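Local coordinates for protein syndapin (Drosophila melanogaster, PDB 3I2W) that binds phospholipid membranes through its dimeric F-BAR domain and probably takes part in endocytosis, regulating internalisation of plasma membrane proteins, at the interface of chains A and B. Coordinates in Å, arbitrary orientation; residue numbers count along the deposited sequence, not the author numbering. Chains: chain A/B, Syndapin.

The interface of chains A and B. Residues chain A 34, 38, 236, 240; chain B 41, 45, 48, 72, 75-76.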
loop_
_atom_site.group_PDB
_atom_site.type_symbol
_atom_site.label_atom_id
_atom_site.label_comp_id
_atom_site.label_asym_id
_atom_site.label_seq_id
_atom_site.Cartn_x
_atom_site.Cartn_y
_atom_site.Cartn_z
ATOM N N ARG A 34 14.984 0.629 1.690
ATOM C CA ARG A 34 13.934 1.465 1.154
ATOM C C ARG A 34 13.209 0.588 0.151
ATOM O O ARG A 34 11.991 0.385 0.232
ATOM C CB ARG A 34 14.539 2.675 0.513
ATOM C CG ARG A 34 13.599 3.576 -0.158
ATOM C CD ARG A 34 12.448 4.035 0.738
ATOM N NE ARG A 34 11.531 4.841 -0.070
ATOM C CZ ARG A 34 11.598 6.153 -0.150
ATOM N NH1 ARG A 34 12.453 6.782 0.583
ATOM N NH2 ARG A 34 10.800 6.837 -0.912
ATOM N N GLU A 38 9.252 -0.498 -0.358
ATOM C CA GLU A 38 8.458 -0.210 -1.546
ATOM C C GLU A 38 7.773 -1.510 -1.922
ATOM O O GLU A 38 6.584 -1.559 -2.284
ATOM C CB GLU A 38 9.348 0.273 -2.725
ATOM C CG GLU A 38 10.107 1.591 -2.510
ATOM C CD GLU A 38 9.156 2.739 -2.218
ATOM O OE1 GLU A 38 8.326 2.980 -3.089
ATOM O OE2 GLU A 38 9.205 3.396 -1.143
ATOM N N VAL A 236 19.378 7.860 -6.846
ATOM C CA VAL A 236 18.393 7.390 -5.941
ATOM C C VAL A 236 17.227 8.281 -6.192
ATOM O O VAL A 236 16.121 7.822 -6.315
ATOM C CB VAL A 236 18.833 7.569 -4.529
ATOM C CG1 VAL A 236 17.614 7.396 -3.569
ATOM C CG2 VAL A 236 19.880 6.567 -4.233
ATOM N N LEU A 240 13.164 7.619 -7.355
ATOM C CA LEU A 240 12.120 7.743 -6.363
ATOM C C LEU A 240 11.150 8.848 -6.814
ATOM O O LEU A 240 10.137 9.089 -6.202
ATOM C CB LEU A 240 12.760 8.107 -5.028
ATOM C CG LEU A 240 13.011 6.975 -4.082
ATOM C CD1 LEU A 240 13.871 5.944 -4.693
ATOM C CD2 LEU A 240 13.737 7.581 -2.989
ATOM N N TYR B 41 2.353 2.125 5.042
ATOM C CA TYR B 41 3.480 2.398 4.218
ATOM C C TYR B 41 4.160 3.559 4.907
ATOM O O TYR B 41 5.354 3.531 5.149
ATOM C CB TYR B 41 3.004 2.759 2.795
ATOM C CG TYR B 41 4.016 3.345 1.771
ATOM C CD1 TYR B 41 5.307 2.838 1.620
ATOM C CD2 TYR B 41 3.641 4.372 0.932
ATOM C CE1 TYR B 41 6.212 3.378 0.687
ATOM C CE2 TYR B 41 4.531 4.916 -0.027
ATOM C CZ TYR B 41 5.815 4.422 -0.125
ATOM O OH TYR B 41 6.657 4.926 -1.095
ATOM N N LEU B 45 7.929 3.936 6.418
ATOM C CA LEU B 45 8.806 4.956 5.993
ATOM C C LEU B 45 9.344 5.726 7.180
ATOM O O LEU B 45 10.486 6.116 7.197
ATOM C CB LEU B 45 8.073 5.922 5.043
ATOM C CG LEU B 45 7.867 5.399 3.636
ATOM C CD1 LEU B 45 7.014 6.336 2.883
ATOM C CD2 LEU B 45 9.146 5.174 2.895
ATOM N N TRP B 48 11.841 3.858 9.206
ATOM C CA TRP B 48 13.045 3.708 8.479
ATOM C C TRP B 48 13.847 4.957 8.622
ATOM O O TRP B 48 15.035 4.934 8.924
ATOM C CB TRP B 48 12.681 3.518 7.017
ATOM C CG TRP B 48 13.809 3.419 6.077
ATOM C CD1 TRP B 48 14.612 2.368 5.901
ATOM C CD2 TRP B 48 14.206 4.396 5.120
ATOM N NE1 TRP B 48 15.526 2.621 4.889
ATOM C CE2 TRP B 48 15.268 3.865 4.391
ATOM C CE3 TRP B 48 13.739 5.655 4.789
ATOM C CZ2 TRP B 48 15.889 4.551 3.379
ATOM C CZ3 TRP B 48 14.354 6.334 3.766
ATOM C CH2 TRP B 48 15.416 5.783 3.079
ATOM N N VAL B 72 17.463 12.139 1.788
ATOM C CA VAL B 72 16.631 11.020 1.449
ATOM C C VAL B 72 15.619 10.808 2.577
ATOM O O VAL B 72 14.498 10.493 2.326
ATOM C CB VAL B 72 17.509 9.775 1.210
ATOM C CG1 VAL B 72 16.833 8.555 1.618
ATOM C CG2 VAL B 72 17.777 9.640 -0.193
ATOM N N GLU B 75 12.855 13.286 2.316
ATOM C CA GLU B 75 11.987 12.795 1.229
ATOM C C GLU B 75 10.925 11.828 1.725
ATOM O O GLU B 75 9.735 12.008 1.491
ATOM C CB GLU B 75 12.779 12.036 0.199
ATOM C CG GLU B 75 11.966 11.698 -0.977
ATOM C CD GLU B 75 11.518 10.217 -1.116
ATOM O OE1 GLU B 75 11.919 9.310 -0.335
ATOM O OE2 GLU B 75 10.750 9.992 -2.104
ATOM N N SER B 76 11.362 10.798 2.412
ATOM C CA SER B 76 10.472 9.790 2.829
ATOM C C SER B 76 9.541 10.359 3.905
ATOM O O SER B 76 8.521 9.758 4.240
ATOM C CB SER B 76 11.292 8.640 3.381
ATOM O OG SER B 76 11.900 9.026 4.610
#
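With CG of A:Arg34 anti to the backbone N (chi1 176°) and its chain bent at chi2, the guanidinium reaches across the dimer interface to B:Glu75, whose own chain, also bent at chi2, brings the carboxylate to meet it. The two flat groups lie nearly coplanar, 13° apart. The grip is end-on: NH1 and NH2 both donate to the same carboxylate oxygen, and A:Arg34 NH1 forms a salt bridge with B:Glu75 OE1 at 2.7 Å. A:Arg34 NH2 bonds to the syn lone pair of B:Glu75 OE1 at 2.8 Å, whereas NH1 approaches that oxygen nearly along its C-O axis. The remaining nitrogen turns back to its own helix, 11-58, where A:Arg34 NE pairs with A:Glu38 OE2 at 2.9 Å, reaching the oxygen from above the carboxylate plane. Bonds at both ends of the guanidinium thus fix its rotation. Methyl groups from opposite chains cover its two faces, A:Leu240 CD2 on one and B:Leu45 CD2 on the other, each offset toward the rim. The A:Arg34 side chain crosses that of B:Trp48 at about a right angle, its guanidinium nearly perpendicular to the indole and its CD over one face of the ring, toward the rim; A:Arg34 CB lies 3.7 Å from B:Trp48 CZ2. Were A:Arg34 an alanine, the B:Glu75 carboxylate would probably lose its charged mate, A:Glu38 an intrachain partner, and a gap would open beside the indole. One turn before A:Leu240 in helix 185-240, A:Val236 CG1 meets B:Val72 CG2 of helix 63-105 in a looser apolar contact at 4.1 Å. This patch belongs to the two-fold helical interface of the F-BAR homodimer and has a twin with the chains exchanged, so the polar network ties the subunits together twice. A:Glu38 extends it to helix 11-58 of the partner: the phenol of B:Tyr41 approaches with its ring 70° from the carboxylate plane, and B:Tyr41 OH donates to the syn lone pair of A:Glu38 OE2 at 3.0 Å.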